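Local coordinates for putative uncharacterized protein lp_3323 (Lactobacillus plantarum, PDB 3DC7) that is of unknown function but, as a GDSL-like member of the SGNH hydrolase clan, probably cleaves ester bonds with a serine nucleophile, at residues A25-S30 with Q77-D82; M117-G122 with K132-A137; G122-W127 with Y173-L178. One frame throughout, in Å; residues are numbered along the deposited sequence.

Interaction 1: A25-S30 with Q77-D82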
loop_
_atom_site.group_PDB
_atom_site.type_symbol
_atom_site.label_atom_id
_atom_site.label_comp_id
_atom_site.label_asym_id
_atom_site.label_seq_id
_atom_site.Cartn_x
_atom_site.Cartn_y
_atom_site.Cartn_z
ATOM N N ALA A 25 -20.572 8.481 9.749
ATOM C CA ALA A 25 -20.472 8.284 11.186
ATOM C C ALA A 25 -18.991 8.151 11.543
ATOM O O ALA A 25 -18.258 7.383 10.928
ATOM C CB ALA A 25 -21.244 7.051 11.605
ATOM N N TRP A 26 -18.572 8.895 12.552
ATOM C CA TRP A 26 -17.164 9.017 12.912
ATOM C C TRP A 26 -16.928 8.451 14.304
ATOM O O TRP A 26 -17.309 9.059 15.301
ATOM C CB TRP A 26 -16.760 10.490 12.856
ATOM C CG TRP A 26 -17.122 11.160 11.540
ATOM C CD1 TRP A 26 -18.247 11.892 11.276
ATOM C CD2 TRP A 26 -16.349 11.166 10.330
ATOM N NE1 TRP A 26 -18.222 12.357 9.981
ATOM C CE2 TRP A 26 -17.071 11.925 9.375
ATOM C CE3 TRP A 26 -15.119 10.600 9.956
ATOM C CZ2 TRP A 26 -16.610 12.127 8.068
ATOM C CZ3 TRP A 26 -14.652 10.813 8.644
ATOM C CH2 TRP A 26 -15.399 11.566 7.725
ATOM N N LEU A 27 -16.320 7.270 14.366
ATOM C CA LEU A 27 -16.041 6.614 15.644
ATOM C C LEU A 27 -14.579 6.799 16.011
ATOM O O LEU A 27 -13.698 6.413 15.249
ATOM C CB LEU A 27 -16.400 5.125 15.559
ATOM C CG LEU A 27 -16.176 4.222 16.777
ATOM C CD1 LEU A 27 -17.068 4.612 17.950
ATOM C CD2 LEU A 27 -16.372 2.740 16.398
ATOM N N GLY A 28 -14.312 7.392 17.172
ATOM C CA GLY A 28 -12.931 7.635 17.583
ATOM C C GLY A 28 -12.699 8.158 18.986
ATOM O O GLY A 28 -13.519 7.991 19.870
ATOM N N ASP A 29 -11.547 8.793 19.171
ATOM C CA ASP A 29 -11.130 9.327 20.458
ATOM C C ASP A 29 -11.219 10.858 20.447
ATOM O O ASP A 29 -12.133 11.409 19.834
ATOM C CB ASP A 29 -9.741 8.798 20.851
ATOM C CG ASP A 29 -8.728 8.832 19.689
ATOM O OD1 ASP A 29 -8.569 9.900 19.041
ATOM O OD2 ASP A 29 -8.075 7.785 19.431
ATOM N N SER A 30 -10.298 11.540 21.125
ATOM C CA SER A 30 -10.351 13.000 21.239
ATOM C C SER A 30 -10.095 13.763 19.932
ATOM O O SER A 30 -10.540 14.912 19.772
ATOM C CB SER A 30 -9.349 13.478 22.275
ATOM O OG SER A 30 -9.432 14.887 22.380
ATOM N N GLN A 77 -21.797 0.074 18.493
ATOM C CA GLN A 77 -23.203 -0.342 18.439
ATOM C C GLN A 77 -24.149 0.858 18.504
ATOM O O GLN A 77 -25.352 0.716 18.265
ATOM C CB GLN A 77 -23.512 -1.345 19.556
ATOM C CG GLN A 77 -22.562 -2.541 19.561
ATOM C CD GLN A 77 -22.977 -3.691 20.478
ATOM O OE1 GLN A 77 -22.723 -4.858 20.169
ATOM N NE2 GLN A 77 -23.584 -3.372 21.616
ATOM N N ALA A 78 -23.590 2.037 18.795
ATOM C CA ALA A 78 -24.346 3.302 18.775
ATOM C C ALA A 78 -24.344 4.017 17.417
ATOM O O ALA A 78 -24.996 5.053 17.258
ATOM C CB ALA A 78 -23.835 4.253 19.873
ATOM N N ILE A 79 -23.593 3.482 16.454
ATOM C CA ILE A 79 -23.597 4.003 15.082
ATOM C C ILE A 79 -25.031 3.892 14.528
ATOM O O ILE A 79 -25.669 2.836 14.654
ATOM C CB ILE A 79 -22.539 3.266 14.172
ATOM C CG1 ILE A 79 -21.103 3.569 14.637
ATOM C CG2 ILE A 79 -22.692 3.629 12.701
ATOM C CD1 ILE A 79 -20.039 2.609 14.058
ATOM N N PRO A 80 -25.554 4.993 13.948
ATOM C CA PRO A 80 -26.915 5.004 13.373
ATOM C C PRO A 80 -27.119 3.909 12.327
ATOM O O PRO A 80 -26.209 3.630 11.528
ATOM C CB PRO A 80 -26.994 6.371 12.703
ATOM C CG PRO A 80 -25.972 7.202 13.394
ATOM C CD PRO A 80 -24.878 6.298 13.802
ATOM N N GLU A 81 -28.297 3.293 12.330
ATOM C CA GLU A 81 -28.592 2.185 11.404
ATOM C C GLU A 81 -28.492 2.563 9.903
ATOM O O GLU A 81 -28.157 1.719 9.061
ATOM C CB GLU A 81 -29.935 1.523 11.749
ATOM C CG GLU A 81 -29.776 0.246 12.598
ATOM C CD GLU A 81 -30.680 0.195 13.846
ATOM O OE1 GLU A 81 -31.831 0.699 13.796
ATOM O OE2 GLU A 81 -30.234 -0.367 14.884
ATOM N N ASP A 82 -28.754 3.827 9.584
ATOM C CA ASP A 82 -28.679 4.296 8.195
ATOM C C ASP A 82 -27.431 5.152 7.891
ATOM O O ASP A 82 -27.450 6.018 7.007
ATOM C CB ASP A 82 -29.967 5.033 7.812
ATOM C CG ASP A 82 -30.203 6.268 8.655
ATOM O OD1 ASP A 82 -29.722 6.314 9.813
ATOM O OD2 ASP A 82 -30.883 7.195 8.156
#
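The puckered ring of Pro80 turns its CD corner to Ala25, leaving 4.3 Å between Pro80 CD and Ala25 CB, and the ring also touches Asp56 of strand 56-59 and Arg54. Trp26, whose indole is the flat group here, leaves the strand on the side away from residues 77-82. The indole meets His43 with the planes about 30° apart and Tyr42 nearly at right angles, and its NE1 is hydrogen-bonded to Ser55 OG. What joins the two segments is entirely aliphatic, and Ile79 carries most of it. With CG1 anti to the carbonyl carbon (chi1 -66°) and the chain extended beyond it, Ile79 offers its two branches to different residues of the strand. The CG2 methyl of Ile79 sits 3.9 Å from Ala25 CB, and its CD1 end comes within 4.4 Å of Leu27 CD2. Ala25 and Leu27 both present their side chains on this face because residues of strand 24-28 alternate between the two sides of the sheet. The sheet is parallel, in strand order 2-1-3-4-5, with helices on both sides, the α/β/α sandwich of SGNH hydrolases. Strand 24-28 runs inside it between strands 56-59 and 85-89, and the loop after helix 72-75 folds over its Ala25 end. Gly28, Asp29 and Ser30 then form the GDS signature of the GDSL family at the C-terminal end of that strand. Ser30 touches His203, as expected if it is the family's nucleophile, whereas Asp29 packs on Val92 and Asn93. The loop stays apart from these residues and is held by bonds of its own: Pro80 O accepts a hydrogen bond from Trp127 NE1, and at the end of the segment Asp82 OD1 forms a salt bridge with Arg54 NH2.

Interaction 2: M117-G122 with K132-A137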
loop_
_atom_site.group_PDB
_atom_site.type_symbol
_atom_site.label_atom_id
_atom_site.label_comp_id
_atom_site.label_asym_id
_atom_site.label_seq_id
_atom_site.Cartn_x
_atom_site.Cartn_y
_atom_site.Cartn_z
HETATM N N MSE A 117 -10.866 -7.539 16.418
HETATM C CA MSE A 117 -11.680 -8.623 15.851
HETATM C C MSE A 117 -13.183 -8.437 16.098
HETATM O O MSE A 117 -14.005 -8.587 15.189
HETATM C CB MSE A 117 -11.238 -9.989 16.380
HETATM C CG MSE A 117 -12.132 -11.114 15.882
HETATM SE SE MSE A 117 -11.547 -12.877 16.442
HETATM C CE MSE A 117 -9.850 -13.023 15.430
HETATM N N MSE A 118 -13.538 -8.109 17.335
HETATM C CA MSE A 118 -14.929 -7.901 17.651
HETATM C C MSE A 118 -15.482 -6.641 17.009
HETATM O O MSE A 118 -16.609 -6.656 16.517
HETATM C CB MSE A 118 -15.147 -7.910 19.145
HETATM C CG MSE A 118 -15.077 -9.312 19.701
HETATM SE SE MSE A 118 -14.888 -9.178 21.606
HETATM C CE MSE A 118 -16.808 -9.060 22.024
ATOM N N LEU A 119 -14.693 -5.570 16.999
ATOM C CA LEU A 119 -15.097 -4.341 16.318
ATOM C C LEU A 119 -15.385 -4.623 14.841
ATOM O O LEU A 119 -16.475 -4.355 14.367
ATOM C CB LEU A 119 -14.024 -3.261 16.438
ATOM C CG LEU A 119 -14.372 -1.756 16.454
ATOM C CD1 LEU A 119 -13.222 -0.950 15.875
ATOM C CD2 LEU A 119 -15.646 -1.384 15.744
ATOM N N LEU A 120 -14.399 -5.177 14.142
ATOM C CA LEU A 120 -14.510 -5.507 12.722
ATOM C C LEU A 120 -15.637 -6.491 12.383
ATOM O O LEU A 120 -16.287 -6.332 11.355
ATOM C CB LEU A 120 -13.173 -6.048 12.195
ATOM C CG LEU A 120 -12.069 -4.994 12.123
ATOM C CD1 LEU A 120 -10.696 -5.639 11.982
ATOM C CD2 LEU A 120 -12.356 -4.003 11.003
ATOM N N THR A 121 -15.849 -7.503 13.224
ATOM C CA THR A 121 -16.965 -8.437 13.036
ATOM C C THR A 121 -18.309 -7.720 13.229
ATOM O O THR A 121 -19.211 -7.851 12.415
ATOM C CB THR A 121 -16.867 -9.642 13.991
ATOM O OG1 THR A 121 -15.597 -10.277 13.802
ATOM C CG2 THR A 121 -17.990 -10.656 13.715
ATOM N N GLY A 122 -18.416 -6.928 14.290
ATOM C CA GLY A 122 -19.598 -6.108 14.524
ATOM C C GLY A 122 -19.985 -5.251 13.334
ATOM O O GLY A 122 -21.158 -5.222 12.932
ATOM N N LYS A 132 -16.514 1.417 4.613
ATOM C CA LYS A 132 -15.848 1.689 5.884
ATOM C C LYS A 132 -14.362 1.846 5.680
ATOM O O LYS A 132 -13.775 1.196 4.822
ATOM C CB LYS A 132 -16.029 0.524 6.863
ATOM C CG LYS A 132 -17.414 -0.006 6.960
ATOM C CD LYS A 132 -17.421 -1.367 7.606
ATOM C CE LYS A 132 -18.814 -1.926 7.538
ATOM N NZ LYS A 132 -19.061 -2.470 6.180
ATOM N N LEU A 133 -13.750 2.689 6.497
ATOM C CA LEU A 133 -12.306 2.673 6.593
ATOM C C LEU A 133 -11.793 2.816 8.026
ATOM O O LEU A 133 -12.466 3.388 8.894
ATOM C CB LEU A 133 -11.645 3.677 5.631
ATOM C CG LEU A 133 -11.758 5.200 5.679
ATOM C CD1 LEU A 133 -11.961 5.724 7.056
ATOM C CD2 LEU A 133 -10.493 5.800 5.124
ATOM N N PHE A 134 -10.600 2.277 8.255
ATOM C CA PHE A 134 -9.895 2.391 9.523
ATOM C C PHE A 134 -8.757 3.380 9.383
ATOM O O PHE A 134 -7.947 3.268 8.463
ATOM C CB PHE A 134 -9.344 1.030 9.952
ATOM C CG PHE A 134 -10.212 0.314 10.939
ATOM C CD1 PHE A 134 -9.734 0.008 12.203
ATOM C CD2 PHE A 134 -11.523 -0.034 10.610
ATOM C CE1 PHE A 134 -10.537 -0.649 13.129
ATOM C CE2 PHE A 134 -12.338 -0.685 11.533
ATOM C CZ PHE A 134 -11.843 -0.991 12.790
ATOM N N ILE A 135 -8.712 4.352 10.288
ATOM C CA ILE A 135 -7.658 5.368 10.284
ATOM C C ILE A 135 -6.796 5.181 11.529
ATOM O O ILE A 135 -7.312 5.184 12.641
ATOM C CB ILE A 135 -8.243 6.804 10.250
ATOM C CG1 ILE A 135 -9.208 6.970 9.062
ATOM C CG2 ILE A 135 -7.128 7.805 10.155
ATOM C CD1 ILE A 135 -10.159 8.126 9.215
ATOM N N SER A 136 -5.491 4.996 11.345
ATOM C CA SER A 136 -4.578 4.949 12.499
ATOM C C SER A 136 -3.706 6.206 12.577
ATOM O O SER A 136 -3.351 6.790 11.550
ATOM C CB SER A 136 -3.726 3.688 12.468
ATOM O OG SER A 136 -2.909 3.659 11.316
ATOM N N ALA A 137 -3.350 6.596 13.797
ATOM C CA ALA A 137 -2.781 7.912 14.092
ATOM C C ALA A 137 -1.335 8.129 13.688
ATOM O O ALA A 137 -0.563 7.191 13.521
ATOM C CB ALA A 137 -2.942 8.222 15.571
#
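Met117 O is gripped by two donors of the helical turn that brings Leu119 and Leu120 onto Phe134. Thr121 N binds it at 2.9 Å and the hydroxyl Thr121 OG1 at 2.7 Å from Met117 O, the two arriving from opposite faces of the carbonyl plane; OG1 lies 32° out of that plane. Both bonds stay within the helix; between helix and strand the contacts are carbon to carbon. Phe134 projects from strand 132-136 toward the helix, and its ring meets two leucine methyls obliquely. Leu119 CD1 comes to CZ of Phe134, also nearing CE1, as the two side chains slide past each other in opposite directions. Leu120 starts off across the strand, but with CG anti to the carbonyl carbon (chi1 -69°) its CD2 bends round to CE2 and CZ of Phe134. Leu119 CD1 to Phe134 CZ and Leu120 CD2 to Phe134 CE2 are each 3.4 Å, short for carbons, yet Phe134 was deposited in two conformers, so that tightness is doubtful. In chain order, strand 85-89, helix 112-126 and strand 132-136 make a beta-alpha-beta unit in which the two strands are parallel neighbours, and this is the packing of its helix against its second strand. The layer continues to neighbouring elements: Val88 of strand 85-89 touches both Leu119 and Phe134, and Thr170 of helix 159-173 lies against Phe134. Leu133 and Ile135 face the other side of the sheet, where Leu216 of helix 206-223 touches them both. On the Phe134 side, Ser136 OG is hydrogen-bonded to Glu163 OE1 and His177 NE2. Thr121 packs on Ile190 of the second subunit. The selenomethionine Met117 lies against Met169 of helix 159-173.

Interaction 3: G122-W127 with Y173-L178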
loop_
_atom_site.group_PDB
_atom_site.type_symbol
_atom_site.label_atom_id
_atom_site.label_comp_id
_atom_site.label_asym_id
_atom_site.label_seq_id
_atom_site.Cartn_x
_atom_site.Cartn_y
_atom_site.Cartn_z
ATOM N N GLY A 122 -18.416 -6.928 14.290
ATOM C CA GLY A 122 -19.598 -6.108 14.524
ATOM C C GLY A 122 -19.985 -5.251 13.334
ATOM O O GLY A 122 -21.158 -5.222 12.932
ATOM N N LEU A 123 -19.000 -4.558 12.764
ATOM C CA LEU A 123 -19.250 -3.623 11.668
ATOM C C LEU A 123 -19.715 -4.319 10.391
ATOM O O LEU A 123 -20.605 -3.819 9.695
ATOM C CB LEU A 123 -18.002 -2.792 11.378
ATOM C CG LEU A 123 -17.558 -1.769 12.426
ATOM C CD1 LEU A 123 -16.144 -1.283 12.155
ATOM C CD2 LEU A 123 -18.522 -0.603 12.494
ATOM N N GLN A 124 -19.095 -5.459 10.086
ATOM C CA GLN A 124 -19.349 -6.181 8.843
ATOM C C GLN A 124 -20.659 -6.951 8.919
ATOM O O GLN A 124 -21.318 -7.153 7.904
ATOM C CB GLN A 124 -18.204 -7.149 8.514
ATOM C CG GLN A 124 -16.858 -6.510 8.173
ATOM C CD GLN A 124 -16.898 -5.638 6.919
ATOM O OE1 GLN A 124 -17.688 -4.701 6.833
ATOM N NE2 GLN A 124 -16.030 -5.936 5.951
ATOM N N THR A 125 -21.023 -7.369 10.136
ATOM C CA THR A 125 -22.267 -8.074 10.391
ATOM C C THR A 125 -23.432 -7.115 10.283
ATOM O O THR A 125 -24.418 -7.423 9.619
ATOM C CB THR A 125 -22.251 -8.740 11.770
ATOM O OG1 THR A 125 -21.147 -9.651 11.829
ATOM C CG2 THR A 125 -23.538 -9.498 12.034
ATOM N N ASN A 126 -23.306 -5.937 10.895
ATOM C CA ASN A 126 -24.461 -5.028 10.999
ATOM C C ASN A 126 -24.593 -3.965 9.914
ATOM O O ASN A 126 -25.674 -3.443 9.709
ATOM C CB ASN A 126 -24.535 -4.414 12.399
ATOM C CG ASN A 126 -24.746 -5.467 13.468
ATOM O OD1 ASN A 126 -25.845 -6.015 13.602
ATOM N ND2 ASN A 126 -23.688 -5.784 14.217
ATOM N N TRP A 127 -23.497 -3.640 9.239
ATOM C CA TRP A 127 -23.526 -2.731 8.082
ATOM C C TRP A 127 -22.774 -3.369 6.895
ATOM O O TRP A 127 -21.754 -2.846 6.439
ATOM C CB TRP A 127 -22.907 -1.383 8.442
ATOM C CG TRP A 127 -23.622 -0.637 9.536
ATOM C CD1 TRP A 127 -24.640 0.274 9.388
ATOM C CD2 TRP A 127 -23.363 -0.719 10.944
ATOM N NE1 TRP A 127 -25.020 0.756 10.615
ATOM C CE2 TRP A 127 -24.259 0.163 11.585
ATOM C CE3 TRP A 127 -22.460 -1.452 11.724
ATOM C CZ2 TRP A 127 -24.281 0.328 12.974
ATOM C CZ3 TRP A 127 -22.483 -1.288 13.099
ATOM C CH2 TRP A 127 -23.391 -0.405 13.710
ATOM N N TYR A 173 -10.732 -8.662 7.270
ATOM C CA TYR A 173 -12.140 -8.335 7.131
ATOM C C TYR A 173 -12.405 -7.535 5.880
ATOM O O TYR A 173 -13.542 -7.172 5.600
ATOM C CB TYR A 173 -12.632 -7.607 8.385
ATOM C CG TYR A 173 -12.709 -8.533 9.566
ATOM C CD1 TYR A 173 -11.562 -8.840 10.322
ATOM C CD2 TYR A 173 -13.909 -9.144 9.905
ATOM C CE1 TYR A 173 -11.620 -9.719 11.402
ATOM C CE2 TYR A 173 -13.979 -10.016 10.979
ATOM C CZ TYR A 173 -12.834 -10.299 11.719
ATOM O OH TYR A 173 -12.923 -11.162 12.777
ATOM N N GLY A 174 -11.340 -7.278 5.124
ATOM C CA GLY A 174 -11.424 -6.555 3.863
ATOM C C GLY A 174 -11.588 -5.059 4.007
ATOM O O GLY A 174 -11.925 -4.377 3.037
ATOM N N VAL A 175 -11.335 -4.545 5.208
ATOM C CA VAL A 175 -11.552 -3.135 5.497
ATOM C C VAL A 175 -10.331 -2.290 5.144
ATOM O O VAL A 175 -9.282 -2.465 5.746
ATOM C CB VAL A 175 -11.912 -2.901 7.000
ATOM C CG1 VAL A 175 -12.046 -1.401 7.286
ATOM C CG2 VAL A 175 -13.180 -3.631 7.350
ATOM N N PRO A 176 -10.480 -1.343 4.197
ATOM C CA PRO A 176 -9.354 -0.473 3.845
ATOM C C PRO A 176 -8.740 0.218 5.065
ATOM O O PRO A 176 -9.435 0.522 6.046
ATOM C CB PRO A 176 -9.981 0.551 2.900
ATOM C CG PRO A 176 -11.133 -0.196 2.270
ATOM C CD PRO A 176 -11.686 -1.020 3.416
ATOM N N HIS A 177 -7.432 0.423 5.017
ATOM C CA HIS A 177 -6.731 0.990 6.153
ATOM C C HIS A 177 -5.925 2.181 5.692
ATOM O O HIS A 177 -5.016 2.028 4.896
ATOM C CB HIS A 177 -5.829 -0.062 6.828
ATOM C CG HIS A 177 -4.889 0.512 7.852
ATOM N ND1 HIS A 177 -3.572 0.117 7.958
ATOM C CD2 HIS A 177 -5.071 1.461 8.804
ATOM C CE1 HIS A 177 -2.986 0.788 8.934
ATOM N NE2 HIS A 177 -3.872 1.614 9.463
ATOM N N LEU A 178 -6.281 3.362 6.188
ATOM C CA LEU A 178 -5.515 4.575 5.950
ATOM C C LEU A 178 -4.558 4.831 7.119
ATOM O O LEU A 178 -4.993 5.158 8.232
ATOM C CB LEU A 178 -6.460 5.771 5.766
ATOM C CG LEU A 178 -5.880 7.197 5.740
ATOM C CD1 LEU A 178 -4.765 7.365 4.718
ATOM C CD2 LEU A 178 -6.991 8.188 5.450
#
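Gln124 makes the tight part of this contact with its amide, and its aliphatic stem makes the looser part. NE2 of Gln124 donates to Tyr173 O over 2.8 Å, with a bent N-H...O angle of 138° and the acceptor 16° out of the amide plane. The same NE2 of Gln124 passes 3.9 Å from Val175 CG2. A bend at chi2 (-63°) folds the amide round toward this end of helix 159-173, while OE1 takes its stronger partner, Lys132 NZ. A leucine in place of Gln124 would probably leave Tyr173 O without this donor and the Lys132 ammonium short of one acceptor. Packing is slacker at the tyrosine ring, where Gln124 CG stays 4.3 Å from Tyr173 CD2. Further round the helix, Thr125 and Asn126 are exposed, and Asn126 ND2 turns back to Gly122 O at 2.9 Å. The second subunit adds its Ile190 beside Thr125 and Tyr173, and its Gly185 O makes a weak bond with Gln124 NE2. Gly174, with positive phi, ends helix 159-173 in a Schellman motif, the helix terminus that leads into the chain's outermost strand, 177-179, of this α/β/α fold.

All three contacts lie on one side of the parallel sheet, and all are buried. Interactions 1 and 2 are wholly apolar across their segments, and they meet where Leu27 CD2 lies 4.2 Å from Leu119 CD2. Interactions 2 and 3 share helix 112-126 and the residue Gly122: the middle of the helix presents leucines to an inner strand, whereas its last turn brings an amide to the end of a neighbouring helix. Their strands are adjacent, bonded through Phe134 O and Leu178 N. Both adjoin the second subunit, and interaction 3, with partly exposed Tyr173, is the one with a hydrogen bond across it. Leu123 CD2 continues the apolar layer to Ile79 CD1 of interaction 1, at 3.9 Å.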